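Local coordinates for protein nigritoxine (PDB 5M41) that is a bacterial toxin active against crustaceans and insects, made by Vibrio nigripulchritudo and built on a new fold, at residues 494-499 and 557-562; 509-514 and 551-556; 544-549 and 628-633. All coordinates share one frame; numbering follows the deposited sequence.

Contact 1. Residues 494-499 and 557-562; sequences VSQVYI and KDDFNN
Q496 and D559 meet across this contact from opposite directions, the side-chain amide carbon CD of Q496 lying 3.5 Å from OD2 of D559. Their flat end groups are inclined by 26° to one another. The bend at chi2 (68°) turns the end of the Q496 chain toward the D559 carboxylate. The second meeting point is made by backbone and water. The V494 N-H gives its hydrogen to a bound water at 2.7 Å from N, and the same water donates to the carbonyl oxygen of F560 at 3.2 Å from O. One water therefore bridges two backbone segments that share no direct hydrogen bond; even the nearest CA atoms, those of V494 and N561, stand 7.5 Å apart. N561 brings its side-chain amide in beside this bridge, near the V494 nitrogen.

Around this first shell, OD2 of D559 also accepts a weak hydrogen bond from H556 ND1, which may help to place the carboxylate. Backbone bonds keep each segment in its own sheet: Q496 pairs with I509, and N561 with A575. The contact thus joins the start of edge strand 496-500 of the four-stranded antiparallel sheet, and the loop leading into it, to edge strand 560-562 of the six-stranded one and the turn before it. Helix 546-555 packs against 496-500, and helix 688-704 touches K557 and F560.

Contact 2. Residues 509-514 and 551-556; sequences ITYRKV and DFRLQH
I509 lays its CG2 methyl over one face of the F552 ring, 4.0 Å from the ring centroid and 22° off the normal, a CH-pi contact. The two side chains slide past each other in opposite directions, and CB of I509 comes to 3.7 Å from CE1 of F552, so the branch point as well as the methyl rests against the ring. F552, its CG anti to the backbone N, sends its ring from the helix toward the strand. The opposite face of that ring is covered, toward its rim, by CB of H556, the first residue past the helix, and the phenyl lies between the strand and the chain leaving the helix.

This is an antiparallel sheet with a helix laid against one side: strand 505-515 is an inner strand, flanked by 496-500 and 523-532, and helix 546-555 follows the last strand of the sheet in the chain.

Farther along the strand the chemistry turns polar. R553 runs extended from CG to NE and crosses the Y511 side chain at about a right angle, with the guanidinium plane 74° from the ring. NH2 donates to Y511 OH at 2.9 Å; the hydroxyl oxygen lies close to the guanidinium plane, but the N-H...O angle of 132° makes the bond a bent one. The same arginine is gripped from two more directions, by a salt bridge from NE to E549 OE2 and a hydrogen bond from NH1 to the N577 carbonyl, which together probably fix the group's rotation and orient it for the tyrosine.

Contact 3. Residues 544-549 and 628-633; sequences PYAGEE and WLVRKF
V630 meets A546 and E549 across this interface, and it is the residue through which helix 625-632 reaches the other segment. Before it in sequence, W628 leaves the helix away from this interface and makes an edge-to-face stack with F618, and L629 packs on Y609 and on F550, one residue beyond the facing segment. V630 itself is directed toward helix 546-555 and divides its two methyls between two partners a turn apart. CG2 sits 3.4 Å from the carbonyl oxygen of A546, while the CB atoms of A546 and V630 are 4.0 Å from each other. CG1, placed anti to the backbone N (chi1 167°), lies 3.7 Å from OE2 of E549. That glutamate, extended beyond CG, crosses the valine obliquely and sets its carboxylate against CG1.

The V630 carbonyl adds a polar link. A bound water donates to V630 O at 2.7 Å and to E549 OE2 at 2.6 Å, tying the carboxylate to the main chain of the other helix. OE2 also takes the salt bridge from R553 NE, one turn farther along its own helix; this charge and the water together probably steady the buried carboxylate and favour its ionised form.

Past V630, K632 forms a salt bridge with E602. F633 then closes the segment, with its ring in a cation-pi contact with R553, the arginine that holds E549. On the other side, Y545 is the N-cap residue, which places A546 and E549, and hence the contact, in the first turn of helix 546-555. What results is a close helix-helix contact, with the CA atoms of A546 and V630 6.1 Å apart at a small alanine, bordered by a water-bridged carboxylate.

Helix 546-555 runs through the whole set: its first turn makes contact 3, its last turns contact 2, and the chain leaving it supplies the second half of contact 1. Contacts 2 and 3 are buried, contact 1 only partly so. Contacts 2 and 3 combine apolar packing with a polar link, a hydrogen bond in one and a water bridge in the other; contact 1 has a water bridge and polar side chains but no apolar core. R553 couples contacts 2 and 3, lying between Y511, E549 and F633. Contacts 1 and 2 share the four-stranded sheet through adjacent strands, and the Y498 hydroxyl bonds to D551 between them.

Contact 1. Residues 494-499 and 557-562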
loop_
_atom_site.group_PDB
_atom_site.type_symbol
_atom_site.label_atom_id
_atom_site.label_comp_id
_atom_site.label_asym_id
_atom_site.label_seq_id
_atom_site.Cartn_x
_atom_site.Cartn_y
_atom_site.Cartn_z
ATOM N N VAL A 494 20.698 13.661 -30.828
ATOM C CA VAL A 494 21.430 12.444 -30.470
ATOM C C VAL A 494 20.467 11.307 -30.190
ATOM O O VAL A 494 19.450 11.479 -29.484
ATOM C CB VAL A 494 22.340 12.682 -29.242
ATOM C CG1 VAL A 494 23.066 11.408 -28.836
ATOM C CG2 VAL A 494 23.340 13.801 -29.532
ATOM N N SER A 495 20.792 10.137 -30.734
ATOM C CA SER A 495 19.982 8.948 -30.549
ATOM C C SER A 495 20.155 8.378 -29.151
ATOM O O SER A 495 21.227 8.488 -28.548
ATOM C CB SER A 495 20.318 7.886 -31.590
ATOM O OG SER A 495 19.432 6.784 -31.459
ATOM N N GLN A 496 19.093 7.752 -28.642
ATOM C CA GLN A 496 19.115 7.249 -27.295
ATOM C C GLN A 496 18.565 5.833 -27.171
ATOM O O GLN A 496 17.534 5.489 -27.767
ATOM C CB GLN A 496 18.330 8.224 -26.416
ATOM C CG GLN A 496 18.898 8.379 -25.034
ATOM C CD GLN A 496 20.237 9.073 -25.000
ATOM O OE1 GLN A 496 20.455 10.061 -25.683
ATOM N NE2 GLN A 496 21.121 8.582 -24.161
ATOM N N VAL A 497 19.244 5.003 -26.382
ATOM C CA VAL A 497 18.799 3.625 -26.220
ATOM C C VAL A 497 17.737 3.546 -25.121
ATOM O O VAL A 497 18.035 3.671 -23.933
ATOM C CB VAL A 497 19.953 2.627 -25.935
ATOM C CG1 VAL A 497 19.387 1.240 -25.680
ATOM C CG2 VAL A 497 20.937 2.573 -27.099
ATOM N N TYR A 498 16.497 3.347 -25.538
ATOM C CA TYR A 498 15.405 3.169 -24.619
ATOM C C TYR A 498 15.294 1.694 -24.242
ATOM O O TYR A 498 15.131 0.827 -25.112
ATOM C CB TYR A 498 14.095 3.697 -25.220
ATOM C CG TYR A 498 12.883 3.349 -24.397
ATOM C CD1 TYR A 498 12.834 3.639 -23.032
ATOM C CD2 TYR A 498 11.795 2.717 -24.975
ATOM C CE1 TYR A 498 11.725 3.308 -22.273
ATOM C CE2 TYR A 498 10.685 2.374 -24.224
ATOM C CZ TYR A 498 10.653 2.677 -22.877
ATOM O OH TYR A 498 9.546 2.329 -22.144
ATOM N N ILE A 499 15.399 1.418 -22.946
ATOM C CA ILE A 499 15.210 0.059 -22.435
ATOM C C ILE A 499 13.791 -0.112 -21.919
ATOM O O ILE A 499 13.424 0.413 -20.863
ATOM C CB ILE A 499 16.232 -0.317 -21.342
ATOM C CG1 ILE A 499 17.658 -0.104 -21.862
ATOM C CG2 ILE A 499 16.025 -1.769 -20.910
ATOM C CD1 ILE A 499 18.693 0.096 -20.774
ATOM N N LYS A 557 15.494 11.474 -18.706
ATOM C CA LYS A 557 14.993 12.793 -18.261
ATOM C C LYS A 557 16.013 13.923 -18.318
ATOM O O LYS A 557 15.626 15.076 -18.413
ATOM C CB LYS A 557 14.387 12.714 -16.848
ATOM C CG LYS A 557 15.363 12.262 -15.773
ATOM C CD LYS A 557 14.716 12.486 -14.412
ATOM C CE LYS A 557 15.696 12.236 -13.282
ATOM N NZ LYS A 557 15.038 12.551 -11.978
ATOM N N ASP A 558 17.303 13.585 -18.274
ATOM C CA ASP A 558 18.386 14.581 -18.266
ATOM C C ASP A 558 18.867 15.062 -19.637
ATOM O O ASP A 558 19.613 16.034 -19.713
ATOM C CB ASP A 558 19.592 14.036 -17.487
ATOM C CG ASP A 558 19.236 13.626 -16.066
ATOM O OD1 ASP A 558 18.602 14.435 -15.353
ATOM O OD2 ASP A 558 19.592 12.495 -15.660
ATOM N N ASP A 559 18.474 14.388 -20.716
ATOM C CA ASP A 559 19.000 14.728 -22.050
ATOM C C ASP A 559 18.200 15.825 -22.731
ATOM O O ASP A 559 16.970 15.887 -22.595
ATOM C CB ASP A 559 19.036 13.510 -22.976
ATOM C CG ASP A 559 19.762 12.304 -22.365
ATOM O OD1 ASP A 559 20.891 12.449 -21.842
ATOM O OD2 ASP A 559 19.193 11.194 -22.425
ATOM N N PHE A 560 18.908 16.655 -23.498
ATOM C CA PHE A 560 18.322 17.786 -24.222
ATOM C C PHE A 560 18.351 17.521 -25.712
ATOM O O PHE A 560 19.209 16.776 -26.210
ATOM C CB PHE A 560 19.090 19.078 -23.932
ATOM C CG PHE A 560 18.908 19.602 -22.537
ATOM C CD1 PHE A 560 18.077 20.708 -22.299
ATOM C CD2 PHE A 560 19.590 19.031 -21.462
ATOM C CE1 PHE A 560 17.909 21.217 -21.017
ATOM C CE2 PHE A 560 19.441 19.541 -20.178
ATOM C CZ PHE A 560 18.590 20.625 -19.954
ATOM N N ASN A 561 17.389 18.119 -26.411
ATOM C CA ASN A 561 17.308 18.084 -27.865
ATOM C C ASN A 561 17.010 19.475 -28.347
ATOM O O ASN A 561 16.436 20.279 -27.601
ATOM C CB ASN A 561 16.183 17.168 -28.335
ATOM C CG ASN A 561 16.439 15.729 -27.999
ATOM O OD1 ASN A 561 15.868 15.185 -27.033
ATOM N ND2 ASN A 561 17.326 15.107 -28.754
ATOM N N ASN A 562 17.393 19.750 -29.593
ATOM C CA ASN A 562 17.023 20.982 -30.255
ATOM C C ASN A 562 15.707 20.708 -30.975
ATOM O O ASN A 562 15.658 19.933 -31.929
ATOM C CB ASN A 562 18.130 21.411 -31.226
ATOM C CG ASN A 562 17.854 22.745 -31.902
ATOM O OD1 ASN A 562 16.866 23.446 -31.620
ATOM N ND2 ASN A 562 18.746 23.111 -32.801
HETATM O O HOH W 1 20.205 15.488 -28.936
#

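Contact 2. Residues 509-514 and 551-556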
loop_
_atom_site.group_PDB
_atom_site.type_symbol
_atom_site.label_atom_id
_atom_site.label_comp_id
_atom_site.label_asym_id
_atom_site.label_seq_id
_atom_site.Cartn_x
_atom_site.Cartn_y
_atom_site.Cartn_z
ATOM N N ILE A 509 15.887 5.676 -30.026
ATOM C CA ILE A 509 14.993 6.814 -30.119
ATOM C C ILE A 509 15.741 8.084 -30.476
ATOM O O ILE A 509 16.793 8.378 -29.914
ATOM C CB ILE A 509 14.255 7.028 -28.769
ATOM C CG1 ILE A 509 13.668 5.694 -28.264
ATOM C CG2 ILE A 509 13.189 8.109 -28.892
ATOM C CD1 ILE A 509 12.648 5.048 -29.190
ATOM N N THR A 510 15.182 8.839 -31.409
ATOM C CA THR A 510 15.750 10.115 -31.804
ATOM C C THR A 510 14.613 11.089 -31.864
ATOM O O THR A 510 13.517 10.733 -32.325
ATOM C CB THR A 510 16.414 10.022 -33.206
ATOM O OG1 THR A 510 17.488 9.089 -33.129
ATOM C CG2 THR A 510 16.959 11.383 -33.687
ATOM N N TYR A 511 14.857 12.313 -31.398
ATOM C CA TYR A 511 13.886 13.375 -31.563
ATOM C C TYR A 511 14.001 13.988 -32.967
ATOM O O TYR A 511 14.865 14.832 -33.223
ATOM C CB TYR A 511 14.092 14.453 -30.494
ATOM C CG TYR A 511 12.836 15.006 -29.905
ATOM C CD1 TYR A 511 12.843 15.517 -28.607
ATOM C CD2 TYR A 511 11.637 15.007 -30.614
ATOM C CE1 TYR A 511 11.697 16.033 -28.029
ATOM C CE2 TYR A 511 10.471 15.518 -30.041
ATOM C CZ TYR A 511 10.523 16.030 -28.744
ATOM O OH TYR A 511 9.411 16.542 -28.135
ATOM N N ARG A 512 13.099 13.592 -33.858
ATOM C CA ARG A 512 13.224 13.919 -35.282
ATOM C C ARG A 512 12.203 14.938 -35.756
ATOM O O ARG A 512 11.130 15.062 -35.156
ATOM C CB ARG A 512 13.028 12.662 -36.111
ATOM C CG ARG A 512 14.109 11.630 -35.953
ATOM C CD ARG A 512 13.608 10.336 -36.556
ATOM N NE ARG A 512 13.884 10.242 -37.981
ATOM C CZ ARG A 512 12.973 10.150 -38.950
ATOM N NH1 ARG A 512 11.672 10.155 -38.693
ATOM N NH2 ARG A 512 13.378 10.041 -40.202
ATOM N N LYS A 513 12.518 15.640 -36.850
ATOM C CA LYS A 513 11.597 16.635 -37.386
ATOM C C LYS A 513 10.861 16.074 -38.590
ATOM O O LYS A 513 11.457 15.870 -39.652
ATOM C CB LYS A 513 12.306 17.960 -37.709
ATOM C CG LYS A 513 11.419 19.178 -37.443
ATOM C CD LYS A 513 12.169 20.497 -37.547
ATOM C CE LYS A 513 12.940 20.846 -36.280
ATOM N NZ LYS A 513 12.145 21.667 -35.325
ATOM N N VAL A 514 9.570 15.807 -38.410
ATOM C CA VAL A 514 8.768 15.137 -39.428
ATOM C C VAL A 514 7.638 16.013 -39.978
ATOM O O VAL A 514 7.183 16.932 -39.297
ATOM C CB VAL A 514 8.178 13.802 -38.923
ATOM C CG1 VAL A 514 9.293 12.844 -38.544
ATOM C CG2 VAL A 514 7.191 14.018 -37.779
ATOM N N ASP A 551 7.521 6.953 -20.100
ATOM C CA ASP A 551 8.567 6.160 -19.468
ATOM C C ASP A 551 9.944 6.482 -20.103
ATOM O O ASP A 551 10.948 6.664 -19.396
ATOM C CB ASP A 551 8.206 4.673 -19.567
ATOM C CG ASP A 551 9.267 3.764 -18.980
ATOM O OD1 ASP A 551 9.561 3.854 -17.773
ATOM O OD2 ASP A 551 9.809 2.933 -19.727
ATOM N N PHE A 552 9.992 6.586 -21.432
ATOM C CA PHE A 552 11.242 6.980 -22.078
ATOM C C PHE A 552 11.732 8.328 -21.559
ATOM O O PHE A 552 12.919 8.499 -21.258
ATOM C CB PHE A 552 11.113 7.035 -23.596
ATOM C CG PHE A 552 12.267 7.731 -24.266
ATOM C CD1 PHE A 552 13.453 7.053 -24.507
ATOM C CD2 PHE A 552 12.170 9.061 -24.649
ATOM C CE1 PHE A 552 14.525 7.685 -25.116
ATOM C CE2 PHE A 552 13.236 9.712 -25.257
ATOM C CZ PHE A 552 14.417 9.019 -25.494
ATOM N N ARG A 553 10.808 9.275 -21.455
ATOM C CA ARG A 553 11.158 10.632 -21.041
ATOM C C ARG A 553 11.677 10.686 -19.615
ATOM O O ARG A 553 12.528 11.509 -19.313
ATOM C CB ARG A 553 9.984 11.582 -21.228
ATOM C CG ARG A 553 9.784 12.034 -22.668
ATOM C CD ARG A 553 8.600 12.976 -22.735
ATOM N NE ARG A 553 8.382 13.561 -24.052
ATOM C CZ ARG A 553 9.044 14.604 -24.552
ATOM N NH1 ARG A 553 10.032 15.199 -23.871
ATOM N NH2 ARG A 553 8.723 15.050 -25.762
ATOM N N LEU A 554 11.154 9.817 -18.748
ATOM C CA LEU A 554 11.668 9.667 -17.384
ATOM C C LEU A 554 13.050 9.000 -17.387
ATOM O O LEU A 554 13.972 9.471 -16.732
ATOM C CB LEU A 554 10.712 8.838 -16.503
ATOM C CG LEU A 554 9.439 9.472 -15.895
ATOM C CD1 LEU A 554 8.704 8.421 -15.066
ATOM C CD2 LEU A 554 9.760 10.690 -15.040
ATOM N N GLN A 555 13.171 7.893 -18.112
ATOM C CA GLN A 555 14.427 7.141 -18.189
ATOM C C GLN A 555 15.556 8.025 -18.737
ATOM O O GLN A 555 16.679 7.965 -18.256
ATOM C CB GLN A 555 14.222 5.912 -19.075
ATOM C CG GLN A 555 15.278 4.823 -18.947
ATOM C CD GLN A 555 15.015 3.679 -19.903
ATOM O OE1 GLN A 555 15.622 3.605 -20.968
ATOM N NE2 GLN A 555 14.074 2.814 -19.552
ATOM N N HIS A 556 15.240 8.875 -19.707
ATOM C CA HIS A 556 16.214 9.822 -20.277
ATOM C C HIS A 556 15.927 11.263 -19.951
ATOM O O HIS A 556 16.141 12.187 -20.780
ATOM C CB HIS A 556 16.343 9.564 -21.765
ATOM C CG HIS A 556 16.938 8.222 -22.058
ATOM N ND1 HIS A 556 18.260 8.025 -22.096
ATOM C CD2 HIS A 556 16.345 6.974 -22.220
ATOM C CE1 HIS A 556 18.511 6.709 -22.319
ATOM N NE2 HIS A 556 17.338 6.074 -22.397
#

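Contact 3. Residues 544-549 and 628-633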
loop_
_atom_site.group_PDB
_atom_site.type_symbol
_atom_site.label_atom_id
_atom_site.label_comp_id
_atom_site.label_asym_id
_atom_site.label_seq_id
_atom_site.Cartn_x
_atom_site.Cartn_y
_atom_site.Cartn_z
ATOM N N PRO A 544 4.035 3.851 -29.722
ATOM C CA PRO A 544 2.663 3.436 -30.013
ATOM C C PRO A 544 1.644 4.041 -29.041
ATOM O O PRO A 544 0.493 4.261 -29.415
ATOM C CB PRO A 544 2.716 1.910 -29.880
ATOM C CG PRO A 544 3.851 1.649 -28.951
ATOM C CD PRO A 544 4.869 2.723 -29.269
ATOM N N TYR A 545 2.062 4.336 -27.817
ATOM C CA TYR A 545 1.156 4.981 -26.872
ATOM C C TYR A 545 1.900 5.904 -25.890
ATOM O O TYR A 545 3.098 5.733 -25.637
ATOM C CB TYR A 545 0.272 3.928 -26.169
ATOM C CG TYR A 545 1.009 3.012 -25.211
ATOM C CD1 TYR A 545 0.896 3.191 -23.821
ATOM C CD2 TYR A 545 1.813 1.959 -25.676
ATOM C CE1 TYR A 545 1.563 2.364 -22.923
ATOM C CE2 TYR A 545 2.488 1.126 -24.781
ATOM C CZ TYR A 545 2.356 1.338 -23.408
ATOM O OH TYR A 545 3.010 0.532 -22.508
ATOM N N ALA A 546 1.181 6.891 -25.361
ATOM C CA ALA A 546 1.757 7.924 -24.487
ATOM C C ALA A 546 2.578 7.344 -23.326
ATOM O O ALA A 546 3.657 7.850 -23.008
ATOM C CB ALA A 546 0.658 8.860 -23.969
ATOM N N GLY A 547 2.072 6.268 -22.726
ATOM C CA GLY A 547 2.735 5.626 -21.611
ATOM C C GLY A 547 4.186 5.312 -21.879
ATOM O O GLY A 547 5.046 5.543 -21.032
ATOM N N GLU A 548 4.476 4.781 -23.066
ATOM C CA GLU A 548 5.850 4.436 -23.399
ATOM C C GLU A 548 6.748 5.679 -23.571
ATOM O O GLU A 548 7.894 5.674 -23.104
ATOM C CB GLU A 548 5.891 3.535 -24.641
ATOM C CG GLU A 548 7.138 2.676 -24.724
ATOM C CD GLU A 548 7.237 1.889 -26.033
ATOM O OE1 GLU A 548 6.197 1.607 -26.667
ATOM O OE2 GLU A 548 8.367 1.553 -26.427
ATOM N N GLU A 549 6.246 6.722 -24.252
ATOM C CA GLU A 549 6.999 8.006 -24.355
ATOM C C GLU A 549 7.257 8.591 -22.962
ATOM O O GLU A 549 8.342 9.122 -22.683
ATOM C CB GLU A 549 6.272 9.067 -25.198
ATOM C CG GLU A 549 7.144 10.303 -25.428
ATOM C CD GLU A 549 6.574 11.299 -26.432
ATOM O OE1 GLU A 549 6.068 10.860 -27.488
ATOM O OE2 GLU A 549 6.630 12.532 -26.159
ATOM N N TRP A 628 -1.667 13.699 -20.625
ATOM C CA TRP A 628 -1.626 15.155 -20.655
ATOM C C TRP A 628 -0.215 15.666 -20.816
ATOM O O TRP A 628 0.030 16.590 -21.600
ATOM C CB TRP A 628 -2.340 15.775 -19.444
ATOM C CG TRP A 628 -2.523 17.275 -19.561
ATOM C CD1 TRP A 628 -3.679 17.971 -19.915
ATOM C CD2 TRP A 628 -1.508 18.316 -19.348
ATOM N NE1 TRP A 628 -3.450 19.329 -19.918
ATOM C CE2 TRP A 628 -2.170 19.597 -19.605
ATOM C CE3 TRP A 628 -0.161 18.309 -18.990
ATOM C CZ2 TRP A 628 -1.498 20.810 -19.486
ATOM C CZ3 TRP A 628 0.508 19.536 -18.877
ATOM C CH2 TRP A 628 -0.146 20.749 -19.122
ATOM N N LEU A 629 0.728 15.068 -20.087
ATOM C CA LEU A 629 2.125 15.528 -20.078
ATOM C C LEU A 629 2.880 15.217 -21.376
ATOM O O LEU A 629 3.670 16.035 -21.861
ATOM C CB LEU A 629 2.879 14.940 -18.872
ATOM C CG LEU A 629 2.438 15.523 -17.517
ATOM C CD1 LEU A 629 2.894 14.657 -16.339
ATOM C CD2 LEU A 629 2.923 16.967 -17.381
ATOM N N VAL A 630 2.638 14.035 -21.928
ATOM C CA VAL A 630 3.204 13.664 -23.207
ATOM C C VAL A 630 2.651 14.626 -24.258
ATOM O O VAL A 630 3.407 15.149 -25.063
ATOM C CB VAL A 630 2.899 12.183 -23.559
ATOM C CG1 VAL A 630 3.208 11.884 -25.027
ATOM C CG2 VAL A 630 3.704 11.256 -22.649
ATOM N N ARG A 631 1.342 14.888 -24.221
ATOM C CA ARG A 631 0.710 15.754 -25.222
ATOM C C ARG A 631 1.174 17.212 -25.120
ATOM O O ARG A 631 1.152 17.942 -26.109
ATOM C CB ARG A 631 -0.811 15.640 -25.132
ATOM C CG ARG A 631 -1.589 16.433 -26.172
ATOM C CD ARG A 631 -3.083 16.159 -26.072
ATOM N NE ARG A 631 -3.592 16.363 -24.715
ATOM C CZ ARG A 631 -4.158 15.411 -23.973
ATOM N NH1 ARG A 631 -4.311 14.188 -24.456
ATOM N NH2 ARG A 631 -4.584 15.683 -22.750
ATOM N N LYS A 632 1.623 17.628 -23.932
ATOM C CA LYS A 632 2.080 19.004 -23.703
ATOM C C LYS A 632 3.200 19.376 -24.678
ATOM O O LYS A 632 3.220 20.492 -25.194
ATOM C CB LYS A 632 2.483 19.209 -22.220
ATOM C CG LYS A 632 3.286 20.461 -21.856
ATOM C CD LYS A 632 4.781 20.151 -21.801
ATOM C CE LYS A 632 5.610 21.415 -21.656
ATOM N NZ LYS A 632 7.048 21.236 -22.039
ATOM N N PHE A 633 4.088 18.427 -24.962
ATOM C CA PHE A 633 5.248 18.675 -25.812
ATOM C C PHE A 633 4.911 18.883 -27.309
ATOM O O PHE A 633 5.771 19.307 -28.078
ATOM C CB PHE A 633 6.282 17.561 -25.619
ATOM C CG PHE A 633 6.939 17.588 -24.259
ATOM C CD1 PHE A 633 7.993 18.454 -23.998
ATOM C CD2 PHE A 633 6.483 16.762 -23.235
ATOM C CE1 PHE A 633 8.593 18.478 -22.752
ATOM C CE2 PHE A 633 7.057 16.804 -21.972
ATOM C CZ PHE A 633 8.114 17.664 -21.727
HETATM O O HOH W 2 5.165 14.451 -26.993
#